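Local structure of light Chain (Clostridium botulinum, 6BVD) at residues F39-N44 with K95-I100; G106-E111 with Y349-F354; N78-N83 with N87-I92; N167-I172 with L230-H235. The protein acts as the zinc-dependent protease of a mosaic botulinum neurotoxin, probably cleaving a SNARE protein needed for neurotransmitter release. One frame throughout, in Å; residues are numbered along the deposited sequence.

Contact 1 of 4, residues F39-N44 with K95-I100; sequences FQIMDN and KLFKRI
The ring of Phe-97 receives Ile-41 over one face, with CG1 of Ile-41 standing 3.7 Å above the ring plane and displaced toward its rim, while the sulfur of Met-42 approaches obliquely beside CE1. The pairing is a worked example of a helix laid against a β-hairpin in the clostridial neurotoxin protease fold: Phe-97 belongs to helix 83-100, while residues 39-44 lead from strand 36-40 into its antiparallel partner 45-48. The methylene makes a CH-pi contact over that face, 3.8 Å from CG of Phe-97. Ile-41 owes this to CG1 swinging opposite its backbone N (chi1 -178°), while its other branch, CG2, only grazes CZ of Phe-97 at 4.2 Å.

Met-42 completes the grip with a Met-aromatic contact, SD to CE1 of Phe-97 at 4.0 Å, the two side chains crossing at about a right angle. Its chain bends at the thioether, and it also packs on Leu-110 of helix 104-115. Phe-97 itself also touches Leu-110 and, on helix 222-237, Leu-226, so the ring joins the hairpin to two more helices. At the start of the helical segment, the amine of Lys-95 is bonded to the calcium ligand Asp-384 and also to Asp-384 of the second subunit.

No hydrogen bond crosses between the segments; the corner is instead fastened internally. Gln-40 extends its whole side chain alongside the turn, and its OE1 offers an in-plane lone pair to the backbone N of Asn-44, at 3.0 Å and an N-H...O angle of 156°.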
# COMPACT_ATOMS: atom_id res chain seq x y z
N PHE A 39 19.23 -8.54 -0.56
CA PHE A 39 18.32 -7.42 -0.86
C PHE A 39 18.05 -6.62 0.42
O PHE A 39 17.62 -7.18 1.42
CB PHE A 39 17.02 -7.97 -1.51
CG PHE A 39 17.27 -8.80 -2.75
CD1 PHE A 39 17.08 -8.27 -4.01
CD2 PHE A 39 17.71 -10.11 -2.64
CE1 PHE A 39 17.29 -9.02 -5.13
CE2 PHE A 39 17.96 -10.86 -3.74
CZ PHE A 39 17.75 -10.32 -5.01
N GLN A 40 18.39 -5.34 0.42
CA GLN A 40 18.33 -4.54 1.64
C GLN A 40 16.94 -3.94 1.73
O GLN A 40 16.66 -2.90 1.14
CB GLN A 40 19.38 -3.41 1.69
CG GLN A 40 19.58 -2.94 3.12
CD GLN A 40 20.61 -1.85 3.29
OE1 GLN A 40 20.89 -1.43 4.41
NE2 GLN A 40 21.20 -1.39 2.18
N ILE A 41 16.06 -4.65 2.43
CA ILE A 41 14.65 -4.24 2.52
C ILE A 41 14.48 -2.92 3.28
O ILE A 41 13.53 -2.13 3.01
CB ILE A 41 13.81 -5.44 3.18
CG1 ILE A 41 12.33 -5.07 3.26
CG2 ILE A 41 14.39 -5.82 4.51
CD1 ILE A 41 11.64 -5.26 1.96
N MET A 42 15.36 -2.66 4.24
CA MET A 42 15.39 -1.37 4.94
C MET A 42 16.78 -1.22 5.47
O MET A 42 17.51 -2.23 5.52
CB MET A 42 14.35 -1.27 6.11
CG MET A 42 14.43 -2.44 7.12
SD MET A 42 13.42 -2.16 8.64
CE MET A 42 14.49 -1.05 9.51
N ASP A 43 17.17 -0.01 5.88
CA ASP A 43 18.54 0.19 6.41
C ASP A 43 18.91 -0.86 7.47
O ASP A 43 18.21 -1.01 8.49
CB ASP A 43 18.71 1.58 7.02
CG ASP A 43 18.83 2.69 5.99
OD1 ASP A 43 19.02 2.43 4.78
OD2 ASP A 43 18.74 3.85 6.40
N ASN A 44 20.04 -1.56 7.24
CA ASN A 44 20.61 -2.58 8.11
C ASN A 44 19.85 -3.92 8.12
O ASN A 44 20.12 -4.77 8.95
CB ASN A 44 20.75 -2.07 9.57
CG ASN A 44 21.77 -0.93 9.69
OD1 ASN A 44 22.73 -0.88 8.94
ND2 ASN A 44 21.52 0.02 10.61
N LYS A 95 5.75 -6.65 0.99
CA LYS A 95 4.37 -6.32 1.41
C LYS A 95 4.23 -6.36 2.94
O LYS A 95 3.56 -5.49 3.56
CB LYS A 95 3.38 -7.28 0.74
CG LYS A 95 1.91 -6.79 0.83
CD LYS A 95 0.99 -7.63 -0.04
CE LYS A 95 -0.45 -7.07 0.06
NZ LYS A 95 -1.18 -7.58 -1.10
N LEU A 96 4.88 -7.33 3.57
CA LEU A 96 4.78 -7.45 5.02
C LEU A 96 5.52 -6.33 5.76
O LEU A 96 5.01 -5.80 6.76
CB LEU A 96 5.30 -8.82 5.50
CG LEU A 96 4.56 -10.04 4.94
CD1 LEU A 96 5.10 -11.34 5.53
CD2 LEU A 96 3.02 -9.98 5.22
N PHE A 97 6.67 -5.90 5.24
CA PHE A 97 7.35 -4.77 5.84
C PHE A 97 6.53 -3.48 5.64
O PHE A 97 6.47 -2.67 6.57
CB PHE A 97 8.77 -4.61 5.29
CG PHE A 97 9.81 -5.42 6.05
CD1 PHE A 97 10.54 -4.84 7.07
CD2 PHE A 97 10.01 -6.76 5.77
CE1 PHE A 97 11.49 -5.58 7.80
CE2 PHE A 97 10.97 -7.53 6.46
CZ PHE A 97 11.71 -6.95 7.49
N LYS A 98 5.91 -3.30 4.47
CA LYS A 98 5.03 -2.14 4.26
C LYS A 98 3.81 -2.19 5.19
O LYS A 98 3.32 -1.14 5.60
CB LYS A 98 4.57 -2.02 2.80
CG LYS A 98 5.69 -1.50 1.86
CD LYS A 98 5.22 -1.01 0.49
CE LYS A 98 5.12 -2.14 -0.54
NZ LYS A 98 4.87 -1.71 -1.95
N ARG A 99 3.31 -3.38 5.47
CA ARG A 99 2.17 -3.50 6.41
C ARG A 99 2.64 -3.06 7.82
O ARG A 99 2.01 -2.22 8.46
CB ARG A 99 1.64 -4.95 6.40
CG ARG A 99 0.59 -5.29 7.52
CD ARG A 99 -0.49 -6.18 6.95
NE ARG A 99 -1.48 -6.59 7.97
CZ ARG A 99 -2.38 -5.79 8.53
NH1 ARG A 99 -2.43 -4.49 8.23
NH2 ARG A 99 -3.23 -6.28 9.44
N ILE A 100 3.79 -3.57 8.26
CA ILE A 100 4.32 -3.21 9.56
C ILE A 100 4.55 -1.70 9.64
O ILE A 100 4.27 -1.05 10.67
CB ILE A 100 5.64 -3.97 9.85
CG1 ILE A 100 5.39 -5.49 9.95
CG2 ILE A 100 6.21 -3.45 11.12
CD1 ILE A 100 6.66 -6.37 9.97

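Contact 2 of 4, residues G106-E111 with Y349-F354; sequences GQILLE and YSFTEF
Residues 106-111 form a regular part of helix 104-115, whereas 349-354 leads into helix 353-360; the two backbones come closest at Leu-109 and Phe-351, with CA atoms 7.3 Å apart. One aromatic ring bridges that interval. Phe-351 reaches directly to the helix, and CE1 rests against the main chain of Leu-109, 3.8 Å from its CA. CG2 of Ile-108 meets the ring edge, near its plane, at 4.0 Å from CZ of Phe-351, and it gets there because this methyl lies opposite the backbone N while the longer branch leads away. The side chain of Leu-109 runs oblique to the ring, its CD1 4.1 Å from CD1 of Phe-351 and on the other side of the ring plane from OG of Ser-350, which lies over one face.

Just beyond the ring, Thr-352 is the N-cap of helix 353-360, its OG1 bonded to the N of Asn-355. Glu-353, held by a salt bridge to Arg-365, also makes a weak hydrogen bond to the zinc ligand His-228. The contact thus sits beside the active-site helix 222-237, where Met-227 touches Leu-109 and Leu-234 touches Phe-351, joining helix 104-115 to the entry of helix 353-360.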
# COMPACT_ATOMS: atom_id res chain seq x y z
N GLY A 106 4.04 -0.14 14.71
CA GLY A 106 4.97 -0.92 13.90
C GLY A 106 6.11 -0.10 13.33
O GLY A 106 7.19 -0.63 13.01
N GLN A 107 5.85 1.19 13.12
CA GLN A 107 6.90 2.11 12.66
C GLN A 107 7.98 2.23 13.71
O GLN A 107 9.19 2.23 13.41
CB GLN A 107 6.30 3.49 12.33
CG GLN A 107 5.44 3.48 11.08
CD GLN A 107 4.57 4.74 10.94
OE1 GLN A 107 4.68 5.68 11.72
NE2 GLN A 107 3.70 4.74 9.95
N ILE A 108 7.56 2.31 14.97
CA ILE A 108 8.47 2.44 16.09
C ILE A 108 9.32 1.15 16.20
O ILE A 108 10.54 1.20 16.41
CB ILE A 108 7.72 2.72 17.42
CG1 ILE A 108 6.84 3.97 17.35
CG2 ILE A 108 8.70 2.90 18.55
CD1 ILE A 108 7.60 5.22 17.13
N LEU A 109 8.68 -0.02 16.04
CA LEU A 109 9.44 -1.30 16.01
C LEU A 109 10.55 -1.32 14.92
O LEU A 109 11.71 -1.66 15.19
CB LEU A 109 8.49 -2.46 15.77
CG LEU A 109 9.17 -3.83 15.58
CD1 LEU A 109 9.99 -4.21 16.82
CD2 LEU A 109 8.09 -4.88 15.35
N LEU A 110 10.19 -0.93 13.70
CA LEU A 110 11.18 -0.94 12.62
C LEU A 110 12.32 0.07 12.83
O LEU A 110 13.49 -0.25 12.46
CB LEU A 110 10.51 -0.70 11.28
CG LEU A 110 9.57 -1.82 10.81
CD1 LEU A 110 9.06 -1.54 9.36
CD2 LEU A 110 10.25 -3.18 10.89
N GLU A 111 12.02 1.23 13.43
CA GLU A 111 13.07 2.23 13.79
C GLU A 111 14.07 1.65 14.82
O GLU A 111 15.29 1.89 14.76
CB GLU A 111 12.45 3.52 14.36
CG GLU A 111 11.73 4.38 13.33
CD GLU A 111 10.73 5.37 13.94
OE1 GLU A 111 10.77 5.61 15.17
OE2 GLU A 111 9.89 5.91 13.18
N TYR A 349 10.88 -4.14 26.46
CA TYR A 349 9.86 -5.13 26.68
C TYR A 349 8.45 -4.65 26.44
O TYR A 349 7.54 -5.34 26.71
CB TYR A 349 10.02 -5.85 28.02
CG TYR A 349 11.20 -6.75 27.92
CD1 TYR A 349 11.08 -8.01 27.37
CD2 TYR A 349 12.45 -6.31 28.28
CE1 TYR A 349 12.17 -8.83 27.24
CE2 TYR A 349 13.54 -7.12 28.15
CZ TYR A 349 13.39 -8.37 27.63
OH TYR A 349 14.49 -9.17 27.49
N SER A 350 8.32 -3.42 25.99
CA SER A 350 7.05 -2.90 25.52
C SER A 350 6.55 -3.52 24.22
O SER A 350 5.40 -3.51 23.94
CB SER A 350 7.07 -1.39 25.45
OG SER A 350 7.73 -0.95 24.32
N PHE A 351 7.46 -3.98 23.40
CA PHE A 351 7.09 -4.59 22.14
C PHE A 351 6.61 -6.04 22.32
O PHE A 351 7.41 -6.91 22.60
CB PHE A 351 8.28 -4.55 21.20
CG PHE A 351 8.76 -3.15 20.92
CD1 PHE A 351 8.13 -2.39 19.97
CD2 PHE A 351 9.82 -2.61 21.63
CE1 PHE A 351 8.58 -1.07 19.69
CE2 PHE A 351 10.28 -1.32 21.37
CZ PHE A 351 9.64 -0.54 20.40
N THR A 352 5.30 -6.29 22.16
CA THR A 352 4.75 -7.62 22.41
C THR A 352 3.77 -7.98 21.32
O THR A 352 3.20 -7.09 20.71
CB THR A 352 4.04 -7.71 23.79
OG1 THR A 352 2.88 -6.85 23.80
CG2 THR A 352 4.97 -7.30 24.90
N GLU A 353 3.56 -9.27 21.10
CA GLU A 353 2.59 -9.74 20.12
C GLU A 353 1.17 -9.27 20.51
O GLU A 353 0.39 -8.84 19.67
CB GLU A 353 2.63 -11.26 20.01
CG GLU A 353 1.58 -11.88 19.07
CD GLU A 353 1.66 -13.40 19.00
OE1 GLU A 353 2.78 -13.94 19.22
OE2 GLU A 353 0.61 -14.07 18.75
N PHE A 354 0.86 -9.36 21.79
CA PHE A 354 -0.45 -8.95 22.32
C PHE A 354 -0.75 -7.47 22.01
O PHE A 354 -1.84 -7.13 21.53
CB PHE A 354 -0.50 -9.17 23.84
CG PHE A 354 -1.84 -8.80 24.45
CD1 PHE A 354 -2.92 -9.67 24.35
CD2 PHE A 354 -2.01 -7.59 25.10
CE1 PHE A 354 -4.18 -9.33 24.91
CE2 PHE A 354 -3.25 -7.24 25.66
CZ PHE A 354 -4.34 -8.12 25.57

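Contact 3 of 4, residues N78-N83 with N87-I92; sequences NYLSTN and NKYLQI
Leu-80 and Tyr-79 press against Tyr-89 to form the tight side of a type II β-turn folded back on the helix that follows it; the turn runs from Asn-78 to Ser-81, and helix 83-100 begins two residues later. With its CG opposite the backbone N (chi1 179°), Tyr-89 turns toward the loop. CD2 of Leu-80 lies 3.7 Å from CB of Tyr-89 and passes the ring obliquely, while OH of Tyr-79 comes to the ring edge, 4.0 Å from CD1 of Tyr-89. Leu-80 also covers a face of its neighbour, with CG 3.6 Å above the plane of the Tyr-79 ring. Both phenol hydroxyls are satisfied, Tyr-79 by a carboxylate oxygen of Glu-200 and Tyr-89 by the carbonyl of Phe-197.

The other side is looser and faces solvent. Ser-81, Thr-82 and Asn-83 are exposed there: Thr-82 is the N-cap, its OG1 weakly bonded to the N of Glu-85, and Asn-87 N donates to Asn-83 O at 3.0 Å as one of the opening helical bonds. The β-turn itself is closed by a carbonyl with two donors, Asn-78 O, which accepts Ser-81 N at 3.1 Å and, on an in-plane lone pair, Ser-81 OG at 2.8 Å.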
# COMPACT_ATOMS: atom_id res chain seq x y z
N ASN A 78 11.42 -28.64 -2.53
CA ASN A 78 11.45 -27.82 -3.73
C ASN A 78 11.02 -26.37 -3.52
O ASN A 78 11.16 -25.55 -4.42
CB ASN A 78 10.59 -28.45 -4.83
CG ASN A 78 11.20 -29.71 -5.38
OD1 ASN A 78 12.41 -29.77 -5.62
ND2 ASN A 78 10.38 -30.71 -5.61
N TYR A 79 10.51 -26.04 -2.34
CA TYR A 79 10.14 -24.65 -2.06
C TYR A 79 11.39 -23.76 -2.18
O TYR A 79 12.44 -24.09 -1.65
CB TYR A 79 9.54 -24.51 -0.66
CG TYR A 79 9.02 -23.12 -0.36
CD1 TYR A 79 8.00 -22.58 -1.13
CD2 TYR A 79 9.53 -22.34 0.68
CE1 TYR A 79 7.51 -21.32 -0.88
CE2 TYR A 79 9.04 -21.06 0.95
CZ TYR A 79 8.03 -20.56 0.15
OH TYR A 79 7.50 -19.32 0.36
N LEU A 80 11.24 -22.65 -2.92
CA LEU A 80 12.30 -21.67 -3.22
C LEU A 80 13.46 -22.23 -4.05
O LEU A 80 14.56 -21.71 -3.98
CB LEU A 80 12.86 -21.03 -1.95
CG LEU A 80 11.94 -20.15 -1.10
CD1 LEU A 80 12.66 -19.65 0.10
CD2 LEU A 80 11.42 -18.97 -1.90
N SER A 81 13.21 -23.24 -4.88
CA SER A 81 14.25 -23.79 -5.75
C SER A 81 14.37 -23.01 -7.07
O SER A 81 15.38 -23.09 -7.74
CB SER A 81 13.98 -25.27 -6.03
OG SER A 81 12.78 -25.45 -6.76
N THR A 82 13.34 -22.25 -7.44
CA THR A 82 13.36 -21.46 -8.67
C THR A 82 13.44 -19.94 -8.42
O THR A 82 12.98 -19.44 -7.39
CB THR A 82 12.13 -21.73 -9.51
OG1 THR A 82 10.97 -21.34 -8.77
CG2 THR A 82 12.03 -23.20 -9.82
N ASN A 83 14.00 -19.21 -9.39
CA ASN A 83 14.09 -17.76 -9.33
C ASN A 83 12.73 -17.09 -9.27
O ASN A 83 12.58 -16.06 -8.61
CB ASN A 83 14.84 -17.23 -10.54
CG ASN A 83 16.35 -17.36 -10.39
OD1 ASN A 83 16.85 -18.00 -9.46
ND2 ASN A 83 17.08 -16.74 -11.31
N ASN A 87 11.56 -14.64 -6.18
CA ASN A 87 11.04 -13.31 -6.41
C ASN A 87 9.68 -13.12 -5.73
O ASN A 87 9.39 -12.07 -5.18
CB ASN A 87 10.93 -13.02 -7.91
CG ASN A 87 10.43 -11.61 -8.18
OD1 ASN A 87 11.12 -10.63 -7.89
ND2 ASN A 87 9.22 -11.49 -8.70
N LYS A 88 8.86 -14.16 -5.77
CA LYS A 88 7.57 -14.09 -5.12
C LYS A 88 7.76 -13.87 -3.61
O LYS A 88 7.12 -13.00 -3.03
CB LYS A 88 6.76 -15.37 -5.38
CG LYS A 88 5.29 -15.22 -4.99
CD LYS A 88 4.59 -16.56 -4.90
CE LYS A 88 3.12 -16.37 -4.52
NZ LYS A 88 2.41 -17.68 -4.43
N TYR A 89 8.69 -14.63 -3.02
CA TYR A 89 9.06 -14.52 -1.61
C TYR A 89 9.51 -13.08 -1.28
O TYR A 89 9.12 -12.50 -0.26
CB TYR A 89 10.20 -15.55 -1.26
CG TYR A 89 10.67 -15.50 0.16
CD1 TYR A 89 10.24 -16.44 1.10
CD2 TYR A 89 11.58 -14.51 0.57
CE1 TYR A 89 10.66 -16.37 2.42
CE2 TYR A 89 12.01 -14.44 1.87
CZ TYR A 89 11.57 -15.38 2.79
OH TYR A 89 12.02 -15.29 4.08
N LEU A 90 10.36 -12.51 -2.12
CA LEU A 90 10.79 -11.13 -1.96
C LEU A 90 9.58 -10.16 -1.96
O LEU A 90 9.51 -9.28 -1.13
CB LEU A 90 11.73 -10.72 -3.08
CG LEU A 90 13.19 -11.11 -2.96
CD1 LEU A 90 14.00 -10.39 -4.08
CD2 LEU A 90 13.72 -10.76 -1.58
N GLN A 91 8.67 -10.32 -2.90
CA GLN A 91 7.53 -9.38 -2.97
C GLN A 91 6.61 -9.48 -1.76
O GLN A 91 5.98 -8.50 -1.36
CB GLN A 91 6.72 -9.58 -4.25
CG GLN A 91 7.56 -9.55 -5.51
CD GLN A 91 8.49 -8.35 -5.60
OE1 GLN A 91 8.07 -7.21 -5.42
NE2 GLN A 91 9.78 -8.62 -5.88
N ILE A 92 6.45 -10.68 -1.22
CA ILE A 92 5.61 -10.85 -0.04
C ILE A 92 6.30 -10.17 1.13
O ILE A 92 5.67 -9.47 1.91
CB ILE A 92 5.36 -12.35 0.22
CG1 ILE A 92 4.56 -12.91 -0.95
CG2 ILE A 92 4.74 -12.59 1.62
CD1 ILE A 92 4.37 -14.42 -0.90

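Contact 4 of 4, residues N167-I172 with L230-H235; sequences NKTGGI and LIHVLH. With ACT (acetate ion), chain F.
Strand 168-171 passes beside helix 222-237, the backbones closest at Thr-169 and His-232 with CA atoms 6.5 Å apart. A single threonine spans this gap. CG2 of Thr-169, set opposite its own backbone N, touches CB of His-232 at 3.7 Å and CG2 of Val-233 at 3.8 Å, so the methyl settles between two successive helical side chains. The hydroxyl is committed elsewhere, to OE1 of Glu-229, the glutamate of an HExxH sequence that in zincins typically activates the zinc-bound water; Thr-169 therefore probably helps position that carboxylate.

His-232 is the second histidine of the motif, and its NE2 binds the zinc ion together with His-228 and Glu-266. Its other ring nitrogen, ND1, donates along the ring plane to OXT of an acetate ion at 2.8 Å, nearly straight at 174°. The same oxygen accepts ND1 of His-235, again in plane, at 2.6 Å and 175°. Two imidazoles thus converge on one carboxylate oxygen, which probably helps hold both rings in this orientation in the crystal. The acetate, probably from the crystallisation liquor, also accepts from the N of Ile-242. Centred over one face of the His-235 ring, the carbonyl oxygen of Ile-231 lies 3.3 Å from the ring plane, and Tyr-349 stacks with the ring.

The strand is one of the two edge strands of its mixed sheet within this chain, antiparallel to 193-196, whose Val-195 touches both Thr-169 and Val-233; on the helix, Thr-269 of helix 264-270 packs on His-232, and Leu-110 of helix 104-115 on Leu-230.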
# COMPACT_ATOMS: atom_id res chain seq x y z
N ASN A 167 9.30 -20.75 11.92
CA ASN A 167 10.09 -19.53 11.90
C ASN A 167 11.02 -19.52 13.10
O ASN A 167 10.65 -20.04 14.16
CB ASN A 167 9.18 -18.31 11.92
CG ASN A 167 8.16 -18.34 10.83
OD1 ASN A 167 8.49 -18.46 9.64
ND2 ASN A 167 6.90 -18.26 11.22
N LYS A 168 12.24 -19.01 12.97
CA LYS A 168 13.08 -18.94 14.16
C LYS A 168 14.12 -17.86 14.09
O LYS A 168 14.57 -17.50 13.02
CB LYS A 168 13.76 -20.28 14.45
CG LYS A 168 14.69 -20.74 13.39
CD LYS A 168 15.43 -22.01 13.83
CE LYS A 168 14.44 -23.07 14.23
NZ LYS A 168 15.09 -24.37 14.53
N THR A 169 14.53 -17.36 15.25
CA THR A 169 15.48 -16.27 15.35
C THR A 169 16.71 -16.81 16.07
O THR A 169 16.57 -17.70 16.91
CB THR A 169 14.83 -15.07 16.09
OG1 THR A 169 13.67 -14.66 15.35
CG2 THR A 169 15.76 -13.88 16.21
N GLY A 170 17.90 -16.29 15.76
CA GLY A 170 19.14 -16.68 16.41
C GLY A 170 20.20 -15.60 16.36
O GLY A 170 20.07 -14.67 15.59
N GLY A 171 21.24 -15.69 17.21
CA GLY A 171 22.30 -14.69 17.20
C GLY A 171 23.57 -15.28 16.57
O GLY A 171 23.55 -16.44 16.13
N ILE A 172 24.67 -14.52 16.57
CA ILE A 172 25.93 -15.01 16.01
C ILE A 172 27.00 -15.20 17.09
O ILE A 172 27.09 -14.42 18.04
CB ILE A 172 26.45 -14.06 14.91
CG1 ILE A 172 25.38 -13.86 13.81
CG2 ILE A 172 27.79 -14.59 14.33
CD1 ILE A 172 24.98 -15.16 13.07
N LEU A 230 10.66 -10.30 14.90
CA LEU A 230 11.41 -9.04 15.06
C LEU A 230 11.56 -8.64 16.53
O LEU A 230 12.52 -7.98 16.90
CB LEU A 230 10.74 -7.90 14.28
CG LEU A 230 10.93 -7.96 12.77
CD1 LEU A 230 10.24 -6.81 12.08
CD2 LEU A 230 12.45 -8.00 12.44
N ILE A 231 10.63 -9.07 17.38
CA ILE A 231 10.78 -8.78 18.79
C ILE A 231 11.98 -9.57 19.38
O ILE A 231 12.74 -9.01 20.18
CB ILE A 231 9.48 -9.09 19.54
CG1 ILE A 231 8.42 -8.10 19.08
CG2 ILE A 231 9.72 -9.05 21.03
CD1 ILE A 231 6.98 -8.50 19.53
N HIS A 232 12.13 -10.84 19.00
CA HIS A 232 13.30 -11.64 19.36
C HIS A 232 14.62 -10.99 18.85
O HIS A 232 15.63 -11.04 19.53
CB HIS A 232 13.21 -13.06 18.79
CG HIS A 232 12.18 -13.96 19.44
ND1 HIS A 232 12.08 -14.14 20.79
CD2 HIS A 232 11.25 -14.77 18.88
CE1 HIS A 232 11.11 -15.00 21.06
NE2 HIS A 232 10.60 -15.40 19.91
N VAL A 233 14.61 -10.49 17.62
CA VAL A 233 15.78 -9.80 17.03
C VAL A 233 16.15 -8.63 17.92
O VAL A 233 17.28 -8.45 18.33
CB VAL A 233 15.46 -9.29 15.62
CG1 VAL A 233 16.57 -8.30 15.03
CG2 VAL A 233 15.15 -10.41 14.71
N LEU A 234 15.13 -7.85 18.28
CA LEU A 234 15.31 -6.69 19.11
C LEU A 234 15.97 -7.02 20.44
O LEU A 234 16.85 -6.27 20.92
CB LEU A 234 13.97 -5.98 19.35
CG LEU A 234 14.10 -4.61 20.02
CD1 LEU A 234 14.91 -3.66 19.13
CD2 LEU A 234 12.70 -4.00 20.26
N HIS A 235 15.54 -8.12 21.07
CA HIS A 235 16.17 -8.52 22.30
C HIS A 235 17.66 -8.84 22.02
O HIS A 235 18.53 -8.49 22.80
CB HIS A 235 15.46 -9.75 22.93
CG HIS A 235 14.01 -9.49 23.27
ND1 HIS A 235 13.05 -10.50 23.30
CD2 HIS A 235 13.38 -8.36 23.63
CE1 HIS A 235 11.88 -9.98 23.64
NE2 HIS A 235 12.04 -8.68 23.84
C ACT F . 14.47 -13.77 23.36
O ACT F . 15.18 -13.37 24.31
OXT ACT F . 13.63 -13.01 22.84
CH3 ACT F . 14.64 -15.18 22.84

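In the fold
From the N terminus, contact 1 opens first, on the hairpin at 39-44, and closes when helix 83-100 returns to it; within that loop lies contact 3, a short local closure at the beginning of the same helix. The chain then starts contact 2 at 106-111, in helix 104-115, and the long span to 349-354 encloses contact 4, which sets edge strand 168-171 against the zinc-binding helix. Two nested pairs thus follow one another in series. Contacts 1 and 2 touch through Met-42 and Leu-110, and contacts 2 and 4 through Phe-351 and Leu-234, linking the hairpin, helices 83-100 and 104-115, and the active-site helix, while contact 3 remains about 11 Å from contact 2 at nearest atoms.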